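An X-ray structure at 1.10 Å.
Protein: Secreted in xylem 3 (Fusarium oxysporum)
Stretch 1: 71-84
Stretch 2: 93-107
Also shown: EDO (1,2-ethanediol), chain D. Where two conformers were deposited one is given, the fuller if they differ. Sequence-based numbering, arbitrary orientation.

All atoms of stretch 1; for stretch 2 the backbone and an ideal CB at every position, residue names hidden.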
# COMPACT_ATOMS: atom_id res chain seq x y z
N HIS A 71 -5.04 -17.09 -8.04
CA HIS A 71 -6.45 -16.85 -8.23
C HIS A 71 -6.70 -15.50 -8.88
O HIS A 71 -5.87 -14.59 -8.88
CB HIS A 71 -7.19 -16.95 -6.91
CG HIS A 71 -7.24 -18.35 -6.34
ND1 HIS A 71 -8.30 -18.82 -5.62
CD2 HIS A 71 -6.37 -19.37 -6.41
CE1 HIS A 71 -8.07 -20.08 -5.27
NE2 HIS A 71 -6.88 -20.43 -5.72
N GLN A 72 -7.91 -15.37 -9.41
CA GLN A 72 -8.43 -14.06 -9.84
C GLN A 72 -9.12 -13.37 -8.68
O GLN A 72 -9.71 -14.02 -7.80
CB GLN A 72 -9.44 -14.25 -10.96
CG GLN A 72 -8.83 -14.79 -12.25
CD GLN A 72 -9.95 -15.15 -13.18
OE1 GLN A 72 -10.52 -16.24 -13.09
NE2 GLN A 72 -10.33 -14.22 -14.07
N ALA A 73 -9.10 -12.03 -8.68
CA ALA A 73 -9.89 -11.28 -7.73
C ALA A 73 -11.38 -11.56 -7.92
O ALA A 73 -11.88 -11.57 -9.05
CB ALA A 73 -9.62 -9.80 -7.90
N ILE A 74 -12.11 -11.75 -6.82
CA ILE A 74 -13.53 -12.06 -6.87
C ILE A 74 -14.42 -10.85 -6.73
O ILE A 74 -15.65 -10.96 -6.76
CB ILE A 74 -13.93 -13.11 -5.80
CG1 ILE A 74 -13.86 -12.56 -4.38
CG2 ILE A 74 -13.07 -14.35 -5.94
CD1 ILE A 74 -14.27 -13.56 -3.34
N ALA A 75 -13.81 -9.68 -6.58
CA ALA A 75 -14.49 -8.40 -6.35
C ALA A 75 -13.52 -7.31 -6.74
O ALA A 75 -12.35 -7.57 -7.04
CB ALA A 75 -14.95 -8.27 -4.92
N ASN A 76 -14.02 -6.07 -6.71
CA ASN A 76 -13.15 -4.90 -6.88
C ASN A 76 -12.65 -4.41 -5.55
O ASN A 76 -13.39 -4.40 -4.57
CB ASN A 76 -13.94 -3.77 -7.54
CG ASN A 76 -14.40 -4.12 -8.93
OD1 ASN A 76 -13.59 -4.46 -9.79
ND2 ASN A 76 -15.71 -4.00 -9.17
N TYR A 77 -11.38 -3.99 -5.52
CA TYR A 77 -10.75 -3.48 -4.31
C TYR A 77 -10.11 -2.15 -4.57
O TYR A 77 -9.49 -1.90 -5.62
CB TYR A 77 -9.67 -4.46 -3.79
CG TYR A 77 -10.19 -5.83 -3.45
CD1 TYR A 77 -10.37 -6.79 -4.45
CD2 TYR A 77 -10.50 -6.20 -2.16
CE1 TYR A 77 -10.84 -8.04 -4.16
CE2 TYR A 77 -10.97 -7.47 -1.86
CZ TYR A 77 -11.13 -8.39 -2.85
OH TYR A 77 -11.58 -9.66 -2.64
N GLU A 78 -10.23 -1.28 -3.57
CA GLU A 78 -9.59 0.03 -3.51
C GLU A 78 -8.33 -0.10 -2.66
O GLU A 78 -8.37 -0.65 -1.56
CB GLU A 78 -10.58 1.02 -2.88
CG GLU A 78 -10.06 2.43 -2.66
CD GLU A 78 -9.88 3.24 -3.90
OE1 GLU A 78 -10.10 2.77 -5.02
OE2 GLU A 78 -9.50 4.45 -3.75
N ILE A 79 -7.21 0.43 -3.17
CA ILE A 79 -5.92 0.40 -2.49
C ILE A 79 -5.44 1.84 -2.40
O ILE A 79 -5.35 2.53 -3.41
CB ILE A 79 -4.91 -0.45 -3.28
CG1 ILE A 79 -5.39 -1.87 -3.46
CG2 ILE A 79 -3.56 -0.43 -2.59
CD1 ILE A 79 -4.77 -2.58 -4.63
N GLU A 80 -5.18 2.32 -1.18
CA GLU A 80 -4.81 3.72 -0.97
C GLU A 80 -3.62 3.84 -0.09
O GLU A 80 -3.51 3.15 0.92
CB GLU A 80 -6.00 4.50 -0.36
CG GLU A 80 -7.24 4.47 -1.19
CD GLU A 80 -8.42 5.25 -0.64
OE1 GLU A 80 -8.39 5.74 0.51
OE2 GLU A 80 -9.40 5.40 -1.43
N VAL A 81 -2.76 4.80 -0.43
CA VAL A 81 -1.64 5.20 0.42
C VAL A 81 -1.77 6.68 0.74
O VAL A 81 -1.84 7.52 -0.18
CB VAL A 81 -0.28 4.93 -0.24
CG1 VAL A 81 0.84 5.42 0.65
CG2 VAL A 81 -0.14 3.45 -0.56
N ARG A 82 -1.77 7.00 2.03
CA ARG A 82 -1.61 8.37 2.50
C ARG A 82 -0.21 8.53 3.07
O ARG A 82 0.39 7.58 3.56
CB ARG A 82 -2.65 8.73 3.56
CG ARG A 82 -4.07 8.58 3.02
CD ARG A 82 -5.15 9.02 3.98
NE ARG A 82 -5.17 10.44 4.10
CZ ARG A 82 -4.77 11.18 5.14
NH1 ARG A 82 -4.23 10.70 6.22
NH2 ARG A 82 -4.94 12.45 5.00
N ARG A 83 0.32 9.76 2.99
CA ARG A 83 1.61 10.06 3.61
C ARG A 83 1.42 11.19 4.61
O ARG A 83 0.72 12.18 4.32
CB ARG A 83 2.70 10.35 2.58
CG ARG A 83 2.52 11.62 1.77
CD ARG A 83 3.68 11.83 0.81
NE ARG A 83 3.53 13.06 0.07
CZ ARG A 83 4.42 13.56 -0.78
NH1 ARG A 83 5.59 12.96 -0.92
NH2 ARG A 83 4.18 14.67 -1.44
N ILE A 84 2.06 11.06 5.77
CA ILE A 84 1.97 12.09 6.80
C ILE A 84 3.39 12.54 7.11
O ILE A 84 4.24 11.72 7.50
CB ILE A 84 1.27 11.62 8.06
CG1 ILE A 84 -0.12 11.10 7.73
CG2 ILE A 84 1.17 12.79 9.08
CD1 ILE A 84 -0.97 10.79 8.94
N UNK A 93 -1.96 15.09 6.64
CA UNK A 93 -1.62 14.07 5.66
C UNK A 93 -2.14 14.36 4.26
O UNK A 93 -3.03 15.18 4.08
CB UNK A 93 -2.16 12.72 6.13
N UNK A 94 -1.55 13.66 3.29
CA UNK A 94 -1.91 13.74 1.91
C UNK A 94 -2.36 12.40 1.38
O UNK A 94 -1.73 11.38 1.70
CB UNK A 94 -0.74 14.27 1.09
N UNK A 95 -3.36 12.39 0.51
CA UNK A 95 -3.62 11.22 -0.33
C UNK A 95 -2.52 11.18 -1.37
O UNK A 95 -2.39 12.10 -2.16
CB UNK A 95 -5.00 11.27 -0.98
N UNK A 96 -1.72 10.13 -1.35
CA UNK A 96 -0.48 10.08 -2.09
C UNK A 96 -0.59 9.27 -3.37
O UNK A 96 -0.25 9.76 -4.46
CB UNK A 96 0.63 9.50 -1.21
N UNK A 97 -1.06 8.04 -3.27
CA UNK A 97 -1.25 7.19 -4.45
C UNK A 97 -2.39 6.23 -4.20
O UNK A 97 -2.62 5.83 -3.06
CB UNK A 97 0.03 6.42 -4.79
N UNK A 98 -3.05 5.83 -5.27
CA UNK A 98 -4.09 4.81 -5.19
C UNK A 98 -3.97 3.83 -6.33
O UNK A 98 -3.35 4.12 -7.36
CB UNK A 98 -5.48 5.45 -5.19
N UNK A 99 -4.60 2.67 -6.15
CA UNK A 99 -4.66 1.65 -7.19
C UNK A 99 -5.91 0.83 -7.00
O UNK A 99 -6.59 0.92 -6.01
CB UNK A 99 -3.42 0.76 -7.17
N UNK A 100 -6.25 0.09 -8.05
CA UNK A 100 -7.41 -0.81 -8.06
C UNK A 100 -6.98 -2.23 -8.38
O UNK A 100 -6.12 -2.45 -9.22
CB UNK A 100 -8.46 -0.34 -9.07
N UNK A 101 -7.63 -3.19 -7.71
CA UNK A 101 -7.58 -4.61 -8.09
C UNK A 101 -8.99 -4.93 -8.53
O UNK A 101 -9.89 -4.97 -7.72
CB UNK A 101 -7.11 -5.52 -6.95
N UNK A 102 -9.19 -5.13 -9.85
CA UNK A 102 -10.50 -5.29 -10.43
C UNK A 102 -10.95 -6.75 -10.44
O UNK A 102 -10.14 -7.68 -10.50
CB UNK A 102 -10.51 -4.73 -11.85
N UNK A 103 -12.26 -6.97 -10.42
CA UNK A 103 -12.80 -8.33 -10.50
C UNK A 103 -12.25 -9.04 -11.73
O UNK A 103 -12.29 -8.52 -12.82
CB UNK A 103 -14.33 -8.31 -10.54
N UNK A 104 -11.73 -10.25 -11.52
CA UNK A 104 -11.17 -11.04 -12.59
C UNK A 104 -9.70 -10.85 -12.85
O UNK A 104 -9.10 -11.64 -13.57
CB UNK A 104 -11.94 -10.74 -13.88
N UNK A 105 -9.11 -9.78 -12.30
CA UNK A 105 -7.69 -9.55 -12.48
C UNK A 105 -6.87 -10.52 -11.66
O UNK A 105 -7.29 -11.01 -10.62
CB UNK A 105 -7.33 -8.11 -12.11
N UNK A 106 -5.65 -10.74 -12.14
CA UNK A 106 -4.70 -11.59 -11.45
C UNK A 106 -3.69 -10.82 -10.61
O UNK A 106 -3.05 -11.38 -9.74
CB UNK A 106 -3.96 -12.46 -12.47
N UNK A 107 -3.53 -9.53 -10.91
CA UNK A 107 -2.60 -8.73 -10.17
C UNK A 107 -1.15 -8.98 -10.56
O UNK A 107 -0.86 -9.70 -11.52
CB UNK A 107 -2.79 -8.99 -8.67
C1 EDO D . 1.21 -12.38 -8.35
O1 EDO D . 2.20 -12.17 -9.35
C2 EDO D . -0.13 -12.25 -9.06
O2 EDO D . -0.05 -12.62 -10.45

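Position 93 has phi near 81° and an ideal CB 2.9 Å from Arg82 NH1, a clash; both arguments call for glycine, and Gly93 it is, its CA 3.3 Å from Arg83 O.

Position 94 pairs with Arg83, whose cationic arm extends along the same sheet face. An acid, or a polar amide, would suit. Asp94 sets OD2 3.2 Å from Arg83 NE in a salt bridge, beside backbone bonds running both ways.

Position 95 sends its CB to the face of Arg82; that ideal CB has nothing closer in stretch 1 than Arg82 CG, at 4.9 Å, so many residues fit. Cys95 bonds covalently elsewhere in the structure.

Position 96 lies in a beta bulge; its psi is -54° and its CB points toward stretch 1, 3.3 Å from Val81 O. A flat ring could use the Arg83 arm, and an aliphatic chain could pack there too. Phe96 stacks on the guanidinium, planes at 9° and centres 4.3 Å apart. Its N also joins 97 in donating to Val81 O, the two-donor mark of the bulge.

Position 97 looks past Val81, its ideal CB 4.8 Å from Val81 CB; many residues fit. His97 mainly contributes backbone, its O accepting from Val81 N at 2.8 Å.

Position 98 shares its face with Glu78 and Glu80, so small polar or beta-branched residues suit. Thr98 lays CG2 3.9 Å from Glu80 CG.

Position 99 has its CB 4.3 Å from Ile79 CB; a small or moderate apolar group suits. The Ala99 methyl makes that contact, while its N and O both bond to the backbone of Ile79.

Position 100 stands across from Glu78, inviting a long cation. Arg100 folds its chain back (m, m, m), and NH1 meets Glu78 OE1 at 3.1 Å in a salt bridge.

Position 101 overlooks an apolar patch of Ala73, Tyr77 and Ile79, suiting Leu, Ile or Met. Leu101 brings CG to 3.9 Å from Ala73 CB and CD2 to 4.0 Å from Tyr77 CD1.

Position 102 opens a type II turn and points away overall; small polar residues suit. Ser102 begins the turn.

Position 103 borders Asn76 OD1, favouring a donor. Thr103 bonds to it through N at 2.9 Å, and weakly through OG1 at 3.3 Å.

Position 104, at phi 90°, would jam a CB against the preceding carbonyl: Gly104, whose O accepts from Gln72 NE2 at 2.9 Å.

Position 105 ends the turn, pointing away; a small polar residue suits. Ser105 OG donates to Ser102 O at 2.7 Å. Position 106 also points away, but a long flexible chain could reach back to Gln72; Arg106 lays its guanidinium over Gln72 CD. Position 107, again at positive phi, favours glycine: Gly107.

Stretch 2, residues 93-107: GDCFHTARLSTGSRG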
# COMPACT_ATOMS: atom_id res chain seq x y z
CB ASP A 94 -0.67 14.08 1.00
CG ASP A 94 0.10 15.25 1.37
OD1 ASP A 94 -0.52 16.28 1.69
OD2 ASP A 94 1.39 15.14 1.29
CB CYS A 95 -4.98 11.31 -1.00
SG CYS A 95 -5.39 9.85 -1.98
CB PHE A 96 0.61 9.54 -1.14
CG PHE A 96 2.01 9.60 -1.66
CD1 PHE A 96 2.48 10.61 -2.46
CD2 PHE A 96 2.92 8.60 -1.24
CE1 PHE A 96 3.81 10.62 -2.90
CE2 PHE A 96 4.25 8.62 -1.63
CZ PHE A 96 4.70 9.64 -2.46
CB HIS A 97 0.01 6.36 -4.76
CG HIS A 97 1.15 7.15 -5.30
ND1 HIS A 97 1.12 7.72 -6.54
CD2 HIS A 97 2.32 7.54 -4.73
CE1 HIS A 97 2.25 8.39 -6.73
NE2 HIS A 97 3.00 8.29 -5.65
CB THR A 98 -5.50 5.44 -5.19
OG1 THR A 98 -5.73 5.99 -6.48
CG2 THR A 98 -5.69 6.53 -4.12
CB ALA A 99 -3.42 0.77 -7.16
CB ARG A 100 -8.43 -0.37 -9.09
CG ARG A 100 -8.93 1.05 -8.93
CD ARG A 100 -9.92 1.17 -7.81
NE ARG A 100 -11.17 0.49 -8.16
CZ ARG A 100 -12.18 0.30 -7.34
NH1 ARG A 100 -12.11 0.73 -6.09
NH2 ARG A 100 -13.23 -0.36 -7.78
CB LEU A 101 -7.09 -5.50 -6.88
CG LEU A 101 -6.97 -7.01 -7.19
CD1 LEU A 101 -5.82 -7.29 -8.15
CD2 LEU A 101 -6.81 -7.77 -5.90
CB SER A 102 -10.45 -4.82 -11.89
OG SER A 102 -9.42 -5.52 -12.55
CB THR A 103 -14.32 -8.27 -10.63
OG1 THR A 103 -14.78 -7.50 -9.55
CG2 THR A 103 -14.94 -9.65 -10.58
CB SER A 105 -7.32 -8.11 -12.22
OG SER A 105 -7.45 -7.73 -10.90
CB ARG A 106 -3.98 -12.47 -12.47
CG ARG A 106 -4.96 -13.46 -13.07
CD ARG A 106 -4.39 -14.43 -14.06
NE ARG A 106 -5.44 -15.34 -14.50
CZ ARG A 106 -6.47 -15.00 -15.30
NH1 ARG A 106 -6.60 -13.77 -15.76
NH2 ARG A 106 -7.38 -15.91 -15.63
O HOH W 1 -3.19 -14.12 -9.20
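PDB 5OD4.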